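Local atomic coordinates of importin-95 (Chaetomium thermophilum, PDB entry 4XRI), a protein that probably acts as an importin-beta nuclear transport receptor that binds a small GTPase and carries cargo proteins into the nucleus. Residues A126-R134 / T172-G180. The protein carries 2 engineered substitutions. Residues are numbered along the deposited sequence; the frame is centred on the assembly and turned at random.
Sequences AIAAIELPR and TDLRNSLVG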
ATOM      1  N   ALA A 126     -10.277  28.053  -5.125  1.00 40.37           N
ATOM      2  CA  ALA A 126     -11.476  27.370  -4.650  1.00 42.07           C
ATOM      3  C   ALA A 126     -12.727  27.904  -5.342  1.00 51.66           C
ATOM      4  O   ALA A 126     -13.605  27.137  -5.741  1.00 45.87           O
ATOM      5  CB  ALA A 126     -11.605  27.515  -3.147  1.00 40.34           C
ATOM      6  N   ILE A 127     -12.803  29.224  -5.480  1.00 34.90           N
ATOM      7  CA  ILE A 127     -13.929  29.857  -6.155  1.00 38.18           C
ATOM      8  C   ILE A 127     -13.920  29.514  -7.642  1.00 38.80           C
ATOM      9  O   ILE A 127     -14.961  29.208  -8.229  1.00 40.89           O
ATOM     10  CB  ILE A 127     -13.905  31.385  -5.985  1.00 40.54           C
ATOM     11  CG1 ILE A 127     -14.055  31.762  -4.510  1.00 38.04           C
ATOM     12  CG2 ILE A 127     -15.002  32.034  -6.813  1.00 41.74           C
ATOM     13  CD1 ILE A 127     -14.036  33.254  -4.259  1.00 40.04           C
ATOM     14  N   ALA A 128     -12.734  29.558  -8.240  1.00 42.88           N
ATOM     15  CA  ALA A 128     -12.573  29.286  -9.663  1.00 42.11           C
ATOM     16  C   ALA A 128     -13.013  27.871 -10.025  1.00 43.21           C
ATOM     17  O   ALA A 128     -13.601  27.646 -11.084  1.00 38.68           O
ATOM     18  CB  ALA A 128     -11.126  29.508 -10.082  1.00 35.11           C
ATOM     19  N   ALA A 129     -12.727  26.923  -9.138  1.00 41.25           N
ATOM     20  CA  ALA A 129     -13.086  25.526  -9.356  1.00 40.94           C
ATOM     21  C   ALA A 129     -14.598  25.367  -9.469  1.00 41.99           C
ATOM     22  O   ALA A 129     -15.096  24.443 -10.112  1.00 43.33           O
ATOM     23  CB  ALA A 129     -12.543  24.657  -8.237  1.00 39.23           C
ATOM     24  N   ILE A 130     -15.323  26.291  -8.847  1.00 38.91           N
ATOM     25  CA  ILE A 130     -16.776  26.294  -8.901  1.00 42.20           C
ATOM     26  C   ILE A 130     -17.305  27.100 -10.086  1.00 42.75           C
ATOM     27  O   ILE A 130     -18.201  26.651 -10.806  1.00 40.15           O
ATOM     28  CB  ILE A 130     -17.379  26.869  -7.603  1.00 45.55           C
ATOM     29  CG1 ILE A 130     -16.933  26.044  -6.396  1.00 48.07           C
ATOM     30  CG2 ILE A 130     -18.901  26.919  -7.696  1.00 41.57           C
ATOM     31  CD1 ILE A 130     -17.272  26.691  -5.069  1.00 50.76           C
ATOM     32  N   GLU A 131     -16.740  28.284 -10.297  1.00 37.52           N
ATOM     33  CA  GLU A 131     -17.341  29.248 -11.215  1.00 39.68           C
ATOM     34  C   GLU A 131     -16.878  29.151 -12.670  1.00 37.05           C
ATOM     35  O   GLU A 131     -17.662  29.397 -13.587  1.00 38.09           O
ATOM     36  CB  GLU A 131     -17.086  30.665 -10.709  1.00 36.48           C
ATOM     37  CG  GLU A 131     -17.842  31.005  -9.444  1.00 43.32           C
ATOM     38  CD  GLU A 131     -18.133  32.488  -9.326  1.00 47.82           C
ATOM     39  OE1 GLU A 131     -17.477  33.279 -10.035  1.00 44.86           O
ATOM     40  OE2 GLU A 131     -19.030  32.860  -8.537  1.00 47.28           O
ATOM     41  N   LEU A 132     -15.616  28.798 -12.886  1.00 36.50           N
ATOM     42  CA  LEU A 132     -15.076  28.738 -14.246  1.00 42.66           C
ATOM     43  C   LEU A 132     -15.747  27.690 -15.156  1.00 41.34           C
ATOM     44  O   LEU A 132     -15.990  27.967 -16.334  1.00 41.09           O
ATOM     45  CB  LEU A 132     -13.569  28.488 -14.203  1.00 35.42           C
ATOM     46  CG  LEU A 132     -12.742  29.683 -13.731  1.00 39.28           C
ATOM     47  CD1 LEU A 132     -11.254  29.374 -13.794  1.00 36.00           C
ATOM     48  CD2 LEU A 132     -13.061  30.912 -14.564  1.00 40.12           C
ATOM     49  N   PRO A 133     -16.048  26.484 -14.629  1.00 43.58           N
ATOM     50  CA  PRO A 133     -16.785  25.554 -15.495  1.00 41.68           C
ATOM     51  C   PRO A 133     -18.164  26.077 -15.909  1.00 42.20           C
ATOM     52  O   PRO A 133     -18.656  25.730 -16.982  1.00 44.93           O
ATOM     53  CB  PRO A 133     -16.922  24.299 -14.623  1.00 42.30           C
ATOM     54  CG  PRO A 133     -15.775  24.364 -13.696  1.00 44.14           C
ATOM     55  CD  PRO A 133     -15.587  25.818 -13.397  1.00 38.94           C
ATOM     56  N   ARG A 134     -18.771  26.904 -15.065  1.00 40.32           N
ATOM     57  CA  ARG A 134     -20.075  27.487 -15.368  1.00 43.43           C
ATOM     58  C   ARG A 134     -19.936  28.876 -15.984  1.00 38.82           C
ATOM     59  O   ARG A 134     -20.933  29.555 -16.231  1.00 40.07           O
ATOM     60  CB  ARG A 134     -20.932  27.561 -14.104  1.00 41.17           C
ATOM     61  CG  ARG A 134     -21.356  26.206 -13.567  1.00 46.02           C
ATOM     62  CD  ARG A 134     -22.143  26.347 -12.278  1.00 52.69           C
ATOM     63  NE  ARG A 134     -22.690  25.068 -11.836  1.00 52.11           N
ATOM     64  CZ  ARG A 134     -23.863  24.582 -12.229  1.00 56.74           C
ATOM     65  NH1 ARG A 134     -24.618  25.274 -13.070  1.00 55.18           N
ATOM     66  NH2 ARG A 134     -24.281  23.407 -11.778  1.00 55.88           N
ATOM     67  N   THR A 172     -11.797  17.656 -15.037  1.00 46.62           N
ATOM     68  CA  THR A 172     -11.968  17.704 -16.487  1.00 47.21           C
ATOM     69  C   THR A 172     -12.641  18.985 -16.975  1.00 47.83           C
ATOM     70  O   THR A 172     -12.190  19.605 -17.940  1.00 53.10           O
ATOM     71  CB  THR A 172     -12.790  16.496 -16.984  1.00 45.24           C
ATOM     72  OG1 THR A 172     -12.071  15.286 -16.715  1.00 53.70           O
ATOM     73  CG2 THR A 172     -13.051  16.596 -18.479  1.00 41.09           C
ATOM     74  N   ASP A 173     -13.719  19.379 -16.306  1.00 44.56           N
ATOM     75  CA  ASP A 173     -14.476  20.553 -16.720  1.00 41.62           C
ATOM     76  C   ASP A 173     -13.676  21.842 -16.534  1.00 37.13           C
ATOM     77  O   ASP A 173     -13.718  22.733 -17.382  1.00 44.45           O
ATOM     78  CB  ASP A 173     -15.796  20.630 -15.953  1.00 38.57           C
ATOM     79  CG  ASP A 173     -16.659  19.399 -16.163  1.00 46.16           C
ATOM     80  OD1 ASP A 173     -16.351  18.610 -17.082  1.00 47.71           O
ATOM     81  OD2 ASP A 173     -17.640  19.218 -15.412  1.00 43.20           O
ATOM     82  N   LEU A 174     -12.952  21.936 -15.426  1.00 44.03           N
ATOM     83  CA  LEU A 174     -12.116  23.105 -15.172  1.00 43.84           C
ATOM     84  C   LEU A 174     -10.989  23.201 -16.196  1.00 51.20           C
ATOM     85  O   LEU A 174     -10.740  24.271 -16.754  1.00 53.01           O
ATOM     86  CB  LEU A 174     -11.541  23.058 -13.758  1.00 43.85           C
ATOM     87  CG  LEU A 174     -10.601  24.199 -13.370  1.00 42.98           C
ATOM     88  CD1 LEU A 174     -11.293  25.545 -13.525  1.00 37.85           C
ATOM     89  CD2 LEU A 174     -10.104  24.018 -11.950  1.00 43.49           C
ATOM     90  N   ARG A 175     -10.315  22.078 -16.431  1.00 47.42           N
ATOM     91  CA  ARG A 175      -9.270  21.992 -17.449  1.00 49.18           C
ATOM     92  C   ARG A 175      -9.787  22.480 -18.797  1.00 50.75           C
ATOM     93  O   ARG A 175      -9.161  23.317 -19.447  1.00 53.19           O
ATOM     94  CB  ARG A 175      -8.753  20.554 -17.578  1.00 41.41           C
ATOM     95  CG  ARG A 175      -7.813  20.114 -16.470  1.00 42.51           C
ATOM     96  CD  ARG A 175      -6.515  20.915 -16.474  1.00 51.74           C
ATOM     97  NE  ARG A 175      -5.359  20.089 -16.130  1.00 61.35           N
ATOM     98  CZ  ARG A 175      -5.109  19.620 -14.912  1.00 63.87           C
ATOM     99  NH1 ARG A 175      -5.930  19.888 -13.908  1.00 70.38           N
ATOM    100  NH2 ARG A 175      -4.036  18.876 -14.695  1.00 62.82           N
ATOM    101  N   ASN A 176     -10.941  21.954 -19.197  1.00 47.03           N
ATOM    102  CA  ASN A 176     -11.561  22.300 -20.469  1.00 48.43           C
ATOM    103  C   ASN A 176     -11.919  23.778 -20.549  1.00 46.08           C
ATOM    104  O   ASN A 176     -11.819  24.390 -21.610  1.00 48.29           O
ATOM    105  CB  ASN A 176     -12.812  21.451 -20.697  1.00 46.90           C
ATOM    106  CG  ASN A 176     -13.465  21.727 -22.036  1.00 60.92           C
ATOM    107  OD1 ASN A 176     -12.787  21.868 -23.055  1.00 64.29           O
ATOM    108  ND2 ASN A 176     -14.791  21.812 -22.040  1.00 58.59           N
ATOM    109  N   SER A 177     -12.330  24.351 -19.421  1.00 50.98           N
ATOM    110  CA  SER A 177     -12.679  25.767 -19.372  1.00 47.71           C
ATOM    111  C   SER A 177     -11.437  26.646 -19.502  1.00 49.53           C
ATOM    112  O   SER A 177     -11.531  27.818 -19.868  1.00 49.85           O
ATOM    113  CB  SER A 177     -13.418  26.099 -18.075  1.00 45.14           C
ATOM    114  OG  SER A 177     -12.525  26.182 -16.979  1.00 54.44           O
ATOM    115  N   LEU A 178     -10.276  26.074 -19.199  1.00 44.83           N
ATOM    116  CA  LEU A 178      -9.016  26.813 -19.245  1.00 50.33           C
ATOM    117  C   LEU A 178      -8.361  26.753 -20.621  1.00 58.26           C
ATOM    118  O   LEU A 178      -7.442  27.520 -20.905  1.00 55.64           O
ATOM    119  CB  LEU A 178      -8.036  26.272 -18.201  1.00 46.70           C
ATOM    120  CG  LEU A 178      -8.330  26.481 -16.717  1.00 42.88           C
ATOM    121  CD1 LEU A 178      -7.324  25.710 -15.871  1.00 42.09           C
ATOM    122  CD2 LEU A 178      -8.301  27.963 -16.377  1.00 42.16           C
ATOM    123  N   VAL A 179      -8.843  25.836 -21.458  1.00 56.84           N
ATOM    124  CA  VAL A 179      -8.213  25.480 -22.732  1.00 62.73           C
ATOM    125  C   VAL A 179      -7.815  26.684 -23.580  1.00 60.89           C
ATOM    126  O   VAL A 179      -6.726  26.717 -24.156  1.00 62.69           O
ATOM    127  CB  VAL A 179      -9.150  24.574 -23.564  1.00 61.98           C
ATOM    128  CG1 VAL A 179      -8.809  24.632 -25.049  1.00 63.68           C
ATOM    129  CG2 VAL A 179      -9.084  23.142 -23.057  1.00 49.72           C
ATOM    130  N   GLY A 180      -8.696  27.675 -23.640  1.00 57.31           N
ATOM    131  CA  GLY A 180      -8.459  28.852 -24.456  1.00 54.03           C
ATOM    132  C   GLY A 180      -7.372  29.773 -23.930  1.00 59.98           C
ATOM    133  O   GLY A 180      -6.846  30.607 -24.668  1.00 65.81           O
TER
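Asp173 lays its CB against CB of Pro133 at 4.1 Å, at the edge of a packing contact in the HEAT-repeat solenoid of this importin. Here the short helix 172-178 meets the last part of helix 114-131 and the Leu132-Pro133 pair. No hydrogen bond crosses between the two segments.

Leu174 buries the largest area of any residue here. Its CG stands anti to the backbone N (chi1 178°), which brings CD1 up against Leu132 and CD2 against Ala129. CD1 reaches both CB and CD1 of Leu132, each at 3.8 Å. CD2 lies 4.2 Å from CA of Ala129. The ring of Pro133 sits against the backbone of Leu174, with its CG 4.1 Å from Leu174 N.

Ser177 faces Leu132 with its CB, 3.6 Å from Leu132 O. Its OG touches CB of Leu132 and also hydrogen-bonds back to Leu174 O. That hydrogen bond is 2.6 Å long from Ser177 OG to Leu174 O, with the donor tilted 19° from the carbonyl plane. An alanine here would probably leave Leu174 O without this hydroxyl donor and open a small gap beside CB of Leu132.

Leu178 comes last. Met141 of helix 140-150 touches Leu132 and Leu178, so a third helix joins this apolar patch. Within it, CD2 of Leu178 lies 4.2 Å from CD1 of Leu132.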